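Local coordinates for 2,3-dihydroxybenzoate-AMP ligase (PDB 1MDB), which belongs to the AMP-binding enzyme family, with a large N-terminal part and a small C-terminal domain, and holds adenosine monophosphate and 2,3-dihydroxy-benzoic acid, at residues Thr15-Asn19 and Gly20-Gly24; Ser210-Arg213 and Ser214-Cys218; Thr49-Ser52 and Tyr53-Asp57. All coordinates share one frame; numbering follows the deposited sequence.

Contact 1. Residues Thr15-Asn19 and Gly20-Gly24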
loop_
_atom_site.group_PDB
_atom_site.type_symbol
_atom_site.label_atom_id
_atom_site.label_comp_id
_atom_site.label_asym_id
_atom_site.label_seq_id
_atom_site.Cartn_x
_atom_site.Cartn_y
_atom_site.Cartn_z
ATOM N N THR A 15 25.941 -0.607 -12.052
ATOM C CA THR A 15 25.996 0.724 -11.464
ATOM C C THR A 15 25.436 0.668 -10.039
ATOM O O THR A 15 26.073 1.131 -9.093
ATOM C CB THR A 15 25.161 1.741 -12.293
ATOM O OG1 THR A 15 25.579 1.708 -13.666
ATOM C CG2 THR A 15 25.346 3.154 -11.748
ATOM N N TYR A 16 24.250 0.076 -9.901
ATOM C CA TYR A 16 23.565 -0.050 -8.613
ATOM C C TYR A 16 24.315 -0.881 -7.581
ATOM O O TYR A 16 24.338 -0.535 -6.399
ATOM C CB TYR A 16 22.172 -0.645 -8.830
ATOM C CG TYR A 16 21.231 0.265 -9.589
ATOM C CD1 TYR A 16 20.163 -0.259 -10.319
ATOM C CD2 TYR A 16 21.403 1.650 -9.571
ATOM C CE1 TYR A 16 19.290 0.575 -11.013
ATOM C CE2 TYR A 16 20.537 2.491 -10.258
ATOM C CZ TYR A 16 19.483 1.950 -10.979
ATOM O OH TYR A 16 18.629 2.781 -11.667
ATOM N N ARG A 17 24.918 -1.980 -8.021
ATOM C CA ARG A 17 25.664 -2.842 -7.111
ATOM C C ARG A 17 26.999 -2.193 -6.759
ATOM O O ARG A 17 27.601 -2.509 -5.733
ATOM C CB ARG A 17 25.901 -4.216 -7.747
ATOM C CG ARG A 17 24.627 -4.891 -8.226
ATOM C CD ARG A 17 24.851 -6.337 -8.650
ATOM N NE ARG A 17 23.675 -6.875 -9.333
ATOM C CZ ARG A 17 23.446 -8.168 -9.539
ATOM N NH1 ARG A 17 24.312 -9.080 -9.114
ATOM N NH2 ARG A 17 22.345 -8.551 -10.175
ATOM N N LYS A 18 27.448 -1.280 -7.617
ATOM C CA LYS A 18 28.707 -0.575 -7.411
ATOM C C LYS A 18 28.550 0.600 -6.450
ATOM O O LYS A 18 29.389 0.804 -5.578
ATOM C CB LYS A 18 29.258 -0.084 -8.754
ATOM C CG LYS A 18 29.722 -1.208 -9.672
ATOM C CD LYS A 18 29.872 -0.739 -11.113
ATOM C CE LYS A 18 30.121 -1.921 -12.050
ATOM N NZ LYS A 18 29.966 -1.555 -13.492
ATOM N N ASN A 19 27.477 1.371 -6.599
ATOM C CA ASN A 19 27.259 2.511 -5.714
ATOM C C ASN A 19 26.664 2.066 -4.383
ATOM O O ASN A 19 26.334 2.889 -3.532
ATOM C CB ASN A 19 26.345 3.550 -6.375
ATOM C CG ASN A 19 25.002 2.977 -6.772
ATOM O OD1 ASN A 19 24.349 2.297 -5.984
ATOM N ND2 ASN A 19 24.577 3.260 -8.001
ATOM N N GLY A 20 26.517 0.756 -4.216
ATOM C CA GLY A 20 25.984 0.221 -2.975
ATOM C C GLY A 20 24.475 0.207 -2.777
ATOM O O GLY A 20 24.007 -0.172 -1.702
ATOM N N CYS A 21 23.705 0.615 -3.783
ATOM C CA CYS A 21 22.250 0.609 -3.641
ATOM C C CYS A 21 21.779 -0.809 -3.346
ATOM O O CYS A 21 20.959 -1.028 -2.458
ATOM C CB CYS A 21 21.578 1.142 -4.911
ATOM S SG CYS A 21 21.757 2.935 -5.142
ATOM N N TRP A 22 22.309 -1.771 -4.092
ATOM C CA TRP A 22 21.959 -3.170 -3.896
ATOM C C TRP A 22 23.019 -3.767 -2.971
ATOM O O TRP A 22 24.140 -4.051 -3.391
ATOM C CB TRP A 22 21.911 -3.888 -5.251
ATOM C CG TRP A 22 20.781 -3.409 -6.140
ATOM C CD1 TRP A 22 19.834 -2.461 -5.834
ATOM C CD2 TRP A 22 20.463 -3.877 -7.458
ATOM N NE1 TRP A 22 18.952 -2.319 -6.878
ATOM C CE2 TRP A 22 19.313 -3.173 -7.886
ATOM C CE3 TRP A 22 21.037 -4.824 -8.319
ATOM C CZ2 TRP A 22 18.726 -3.385 -9.140
ATOM C CZ3 TRP A 22 20.456 -5.032 -9.569
ATOM C CH2 TRP A 22 19.309 -4.316 -9.965
ATOM N N ALA A 23 22.649 -3.942 -1.705
ATOM C CA ALA A 23 23.556 -4.442 -0.677
ATOM C C ALA A 23 24.101 -5.853 -0.857
ATOM O O ALA A 23 25.122 -6.201 -0.266
ATOM C CB ALA A 23 22.901 -4.310 0.686
ATOM N N GLY A 24 23.438 -6.668 -1.667
ATOM C CA GLY A 24 23.920 -8.022 -1.872
ATOM C C GLY A 24 23.535 -8.973 -0.754
ATOM O O GLY A 24 24.104 -10.057 -0.635
#
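Trp22 lays one face of its indole over the CB of Tyr16, which sits 3.9 Å from the centroid of the five-membered ring and only 9° off its normal, a CH-pi contact. The phenol ring continues from there past the benzo part of the indole: Tyr16 CD1 comes within 3.6 Å of Trp22 CZ2, the two ring planes lying 52° apart in an oblique pairing. Arg17 approaches the same indole along its edge. With CG beside its backbone N (chi1 -54°) and an extended chain as far as NE, it passes the benzo rim and puts NE 3.5 Å from Trp22 CE3, near the ring plane and not above it. The turn that brings these groups together starts where helix 10-18 ends: Gly20 is the first residue to leave helical angles, with positive phi, and the chain folds back until Trp22 N gives a weak hydrogen bond of 3.3 Å to Tyr16 O. Cys21 CB lies 4.3 Å from Tyr16 CB, a looser apolar contact. Beyond the turn, Trp22 NE1 donates to Pro386 O, and Trp8 meets the indole edge-to-face. The chemistry is therefore chiefly aromatic and apolar, with the charged Arg17 kept to the indole edge: one indole face rests on Tyr16, while the single polar atom of the ring is satisfied by a backbone carbonyl from a distant part of the chain.

Contact 2. Residues Ser210-Arg213 and Ser214-Cys218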
loop_
_atom_site.group_PDB
_atom_site.type_symbol
_atom_site.label_atom_id
_atom_site.label_comp_id
_atom_site.label_asym_id
_atom_site.label_seq_id
_atom_site.Cartn_x
_atom_site.Cartn_y
_atom_site.Cartn_z
ATOM N N SER A 210 14.933 -0.245 -0.953
ATOM C CA SER A 210 13.774 0.615 -0.697
ATOM C C SER A 210 13.524 0.720 0.812
ATOM O O SER A 210 13.091 1.764 1.303
ATOM C CB SER A 210 12.518 0.070 -1.391
ATOM O OG SER A 210 11.864 -0.905 -0.593
ATOM N N LEU A 211 13.790 -0.363 1.547
ATOM C CA LEU A 211 13.610 -0.359 2.998
ATOM C C LEU A 211 14.665 0.529 3.690
ATOM O O LEU A 211 14.347 1.289 4.610
ATOM C CB LEU A 211 13.692 -1.793 3.546
ATOM C CG LEU A 211 12.605 -2.781 3.098
ATOM C CD1 LEU A 211 12.902 -4.172 3.660
ATOM C CD2 LEU A 211 11.235 -2.296 3.575
ATOM N N LYS A 212 15.914 0.436 3.241
ATOM C CA LYS A 212 16.996 1.229 3.818
ATOM C C LYS A 212 16.768 2.720 3.618
ATOM O O LYS A 212 17.032 3.518 4.513
ATOM C CB LYS A 212 18.345 0.850 3.197
ATOM C CG LYS A 212 19.539 1.321 4.027
ATOM C CD LYS A 212 20.852 1.257 3.254
ATOM C CE LYS A 212 20.946 2.391 2.249
ATOM N NZ LYS A 212 22.243 2.392 1.503
ATOM N N ARG A 213 16.293 3.108 2.440
ATOM C CA ARG A 213 16.041 4.520 2.181
ATOM C C ARG A 213 14.852 5.014 3.002
ATOM O O ARG A 213 14.890 6.114 3.552
ATOM C CB ARG A 213 15.794 4.756 0.692
ATOM C CG ARG A 213 17.055 5.007 -0.123
ATOM C CD ARG A 213 17.458 6.488 -0.108
ATOM N NE ARG A 213 18.110 6.905 1.132
ATOM C CZ ARG A 213 18.112 8.154 1.588
ATOM N NH1 ARG A 213 17.490 9.109 0.910
ATOM N NH2 ARG A 213 18.736 8.454 2.721
ATOM N N SER A 214 13.803 4.199 3.098
ATOM C CA SER A 214 12.625 4.581 3.874
ATOM C C SER A 214 13.014 4.747 5.340
ATOM O O SER A 214 12.512 5.629 6.020
ATOM C CB SER A 214 11.530 3.517 3.747
ATOM O OG SER A 214 11.132 3.354 2.395
ATOM N N VAL A 215 13.895 3.879 5.826
ATOM C CA VAL A 215 14.357 3.955 7.205
ATOM C C VAL A 215 15.075 5.292 7.443
ATOM O O VAL A 215 14.781 6.022 8.399
ATOM C CB VAL A 215 15.325 2.788 7.530
ATOM C CG1 VAL A 215 16.118 3.108 8.790
ATOM C CG2 VAL A 215 14.536 1.494 7.732
ATOM N N GLU A 216 16.014 5.607 6.565
ATOM C CA GLU A 216 16.764 6.849 6.676
ATOM C C GLU A 216 15.852 8.067 6.531
ATOM O O GLU A 216 15.874 8.964 7.374
ATOM C CB GLU A 216 17.872 6.871 5.627
ATOM C CG GLU A 216 18.934 5.809 5.872
ATOM C CD GLU A 216 19.866 5.625 4.698
ATOM O OE1 GLU A 216 20.850 4.871 4.832
ATOM O OE2 GLU A 216 19.616 6.228 3.634
ATOM N N VAL A 217 15.035 8.095 5.482
ATOM C CA VAL A 217 14.122 9.221 5.276
ATOM C C VAL A 217 13.085 9.369 6.394
ATOM O O VAL A 217 12.640 10.473 6.681
ATOM C CB VAL A 217 13.355 9.103 3.934
ATOM C CG1 VAL A 217 12.376 10.261 3.789
ATOM C CG2 VAL A 217 14.323 9.104 2.778
ATOM N N CYS A 218 12.705 8.265 7.031
ATOM C CA CYS A 218 11.699 8.323 8.088
ATOM C C CYS A 218 12.257 8.309 9.522
ATOM O O CYS A 218 11.502 8.279 10.492
ATOM C CB CYS A 218 10.688 7.179 7.894
ATOM S SG CYS A 218 9.750 7.287 6.324
#
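Arg213 grips Glu216, three residues further along helix 204-218, in a salt bridge in which two N-H groups donate to a single carboxylate oxygen. NH2 of Arg213 lies 2.6 Å from Glu216 OE2 and NE of the same arginine 3.0 Å from it, the oxygen sitting in the guanidinium plane while the carboxylate itself is turned 64° against that plane. OE2 is met by NH2 on its anti side. The arginine reaches this side-on grip by bending at both chi2 and chi3 (-86° and 77°), which folds the chain forward along the helix, toward Glu216, whereas Glu216 runs out extended beyond CG. One face of the same guanidinium rests against Val217, whose CG2 is 3.7 Å from Arg213 NH1; that nitrogen also donates to Met357 O, so the group is held at several points. The other carboxylate oxygen, Glu216 OE1, lies 3.6 Å from Lys212 CE; the opposite charges are near each other but beyond salt-bridge distance. Ser214 folds back instead of reaching out. Its OG, set beside its own backbone N, donates to Ser210 O at 2.7 Å, and the backbone N of Ser214 donates to that same carbonyl at 3.1 Å from the opposite face of its plane. Tyr339 OH is a further partner of the serine hydroxyl. Such i to i+3 ion pairs and serines bonded back to the i-4 carbonyl are familiar features of alpha-helices; here they lie on a helix that passes close to the pocket, the Ser214 side chain being about 7 Å from the 2,3-dihydroxy-benzoic acid.

Contact 3. Residues Thr49-Ser52 and Tyr53-Asp57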
loop_
_atom_site.group_PDB
_atom_site.type_symbol
_atom_site.label_atom_id
_atom_site.label_comp_id
_atom_site.label_asym_id
_atom_site.label_seq_id
_atom_site.Cartn_x
_atom_site.Cartn_y
_atom_site.Cartn_z
ATOM N N THR A 49 0.846 -10.916 23.388
ATOM C CA THR A 49 1.996 -11.702 22.950
ATOM C C THR A 49 3.102 -10.828 22.370
ATOM O O THR A 49 2.847 -9.727 21.886
ATOM C CB THR A 49 1.590 -12.738 21.890
ATOM O OG1 THR A 49 1.268 -12.074 20.658
ATOM C CG2 THR A 49 0.378 -13.519 22.363
ATOM N N HIS A 50 4.331 -11.337 22.422
ATOM C CA HIS A 50 5.503 -10.628 21.919
ATOM C C HIS A 50 6.461 -11.647 21.298
ATOM O O HIS A 50 6.466 -12.815 21.689
ATOM C CB HIS A 50 6.221 -9.913 23.068
ATOM C CG HIS A 50 5.348 -8.975 23.847
ATOM N ND1 HIS A 50 4.993 -7.725 23.384
ATOM C CD2 HIS A 50 4.758 -9.106 25.060
ATOM C CE1 HIS A 50 4.224 -7.127 24.277
ATOM N NE2 HIS A 50 4.066 -7.944 25.303
ATOM N N TRP A 51 7.263 -11.207 20.331
ATOM C CA TRP A 51 8.240 -12.072 19.670
ATOM C C TRP A 51 9.553 -11.321 19.550
ATOM O O TRP A 51 9.605 -10.234 18.973
ATOM C CB TRP A 51 7.782 -12.470 18.255
ATOM C CG TRP A 51 6.900 -13.675 18.172
ATOM C CD1 TRP A 51 6.342 -14.355 19.211
ATOM C CD2 TRP A 51 6.435 -14.316 16.973
ATOM N NE1 TRP A 51 5.553 -15.374 18.741
ATOM C CE2 TRP A 51 5.592 -15.376 17.370
ATOM C CE3 TRP A 51 6.645 -14.095 15.604
ATOM C CZ2 TRP A 51 4.953 -16.217 16.447
ATOM C CZ3 TRP A 51 6.012 -14.929 14.684
ATOM C CH2 TRP A 51 5.175 -15.977 15.113
ATOM N N SER A 52 10.613 -11.896 20.098
ATOM C CA SER A 52 11.926 -11.280 20.023
ATOM C C SER A 52 12.480 -11.550 18.636
ATOM O O SER A 52 11.972 -12.412 17.923
ATOM C CB SER A 52 12.858 -11.911 21.054
ATOM O OG SER A 52 12.970 -13.304 20.816
ATOM N N TYR A 53 13.527 -10.825 18.265
ATOM C CA TYR A 53 14.153 -11.005 16.966
ATOM C C TYR A 53 14.717 -12.412 16.830
ATOM O O TYR A 53 14.636 -13.018 15.759
ATOM C CB TYR A 53 15.269 -9.978 16.758
ATOM C CG TYR A 53 14.791 -8.619 16.272
ATOM C CD1 TYR A 53 14.241 -7.691 17.152
ATOM C CD2 TYR A 53 14.884 -8.269 14.922
ATOM C CE1 TYR A 53 13.794 -6.441 16.702
ATOM C CE2 TYR A 53 14.438 -7.020 14.459
ATOM C CZ TYR A 53 13.895 -6.117 15.354
ATOM O OH TYR A 53 13.433 -4.900 14.903
ATOM N N ARG A 54 15.285 -12.934 17.917
ATOM C CA ARG A 54 15.856 -14.285 17.902
ATOM C C ARG A 54 14.718 -15.279 17.688
ATOM O O ARG A 54 14.836 -16.236 16.922
ATOM C CB ARG A 54 16.551 -14.586 19.231
ATOM C CG ARG A 54 17.543 -15.745 19.170
ATOM C CD ARG A 54 18.922 -15.278 18.700
ATOM N NE ARG A 54 19.480 -14.277 19.610
ATOM C CZ ARG A 54 20.686 -13.727 19.483
ATOM N NH1 ARG A 54 21.476 -14.077 18.476
ATOM N NH2 ARG A 54 21.102 -12.824 20.363
ATOM N N GLU A 55 13.616 -15.031 18.383
ATOM C CA GLU A 55 12.425 -15.864 18.293
ATOM C C GLU A 55 11.964 -16.011 16.839
ATOM O O GLU A 55 11.811 -17.125 16.335
ATOM C CB GLU A 55 11.318 -15.238 19.139
ATOM C CG GLU A 55 9.918 -15.737 18.853
ATOM C CD GLU A 55 9.377 -16.633 19.943
ATOM O OE1 GLU A 55 9.851 -16.521 21.093
ATOM O OE2 GLU A 55 8.464 -17.438 19.655
ATOM N N LEU A 56 11.739 -14.879 16.174
ATOM C CA LEU A 56 11.302 -14.876 14.785
ATOM C C LEU A 56 12.321 -15.623 13.926
ATOM O O LEU A 56 11.957 -16.408 13.051
ATOM C CB LEU A 56 11.152 -13.432 14.292
ATOM C CG LEU A 56 10.761 -13.221 12.826
ATOM C CD1 LEU A 56 9.454 -13.944 12.514
ATOM C CD2 LEU A 56 10.624 -11.723 12.559
ATOM N N ASP A 57 13.599 -15.370 14.195
ATOM C CA ASP A 57 14.694 -16.012 13.474
ATOM C C ASP A 57 14.560 -17.535 13.582
ATOM O O ASP A 57 14.585 -18.252 12.571
ATOM C CB ASP A 57 16.032 -15.567 14.078
ATOM C CG ASP A 57 17.227 -15.990 13.241
ATOM O OD1 ASP A 57 18.203 -16.508 13.817
ATOM O OD2 ASP A 57 17.206 -15.791 12.011
#
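Ser52 closes strand 49-52 and hands the chain directly to helix 53-70, whose first turn sets off almost perpendicular to the strand: the two short axes make an angle of 81° and approach to 5.0 Å. The corner is fastened by two hydrogen bonds accepted by the same serine. Its carbonyl O accepts from Leu56 N at 3.0 Å, with a nearly straight N-H (168°), and so begins the helical bonding pattern; its hydroxyl, OG, accepts from Glu55 N at 3.1 Å, which makes Ser52 the N-cap. The hydroxyl gets there because chi1 (59°) places it between the backbone N and the carbonyl carbon. The Glu55 side chain bends at chi2 and turns to Trp51. There its CG lies over one face of the indole, 4.0 Å from the centroid of the five-membered ring in a CH-pi contact, and the carboxylate follows nearly parallel to the ring, OE2 standing 3.7 Å from Trp51 NE1 above the face. Arg59, one turn on, is a long and weak ionic partner for OE2. Leu56 meets the other part of the indole, its CD1 being 4.2 Å from Trp51 CE3. Helix 86-98 also packs on Trp51, through Lys86 and Glu90, and on Leu56, through Phe89. This is a serine N-cap at a strand-to-helix corner, leading from the outermost strand of a mixed sheet, antiparallel to strand 42-46, into the helix that follows it.

All three contacts are local, yet each belongs to a different helix: contact 3 at the start of 53-70, contact 2 within 204-218, contact 1 at and just past the end of 10-18. Contact 2 is largely buried, whereas contacts 1 and 3 are partly buried, their centres about 25 Å from the centre of the chain, against about 16 Å. The two outer ones share a tryptophan face covered by aliphatic carbon, contact 3 adding a serine cap; the inner one pairs a salt bridge on its outer side with a buried serine hydroxyl. Contacts 1 and 2 come within about 4 Å at nearest atoms without touching; Cys21 and Trp22 reach helix 204-218 ahead of residue 210. Contact 3 stands apart at the sheet's edge.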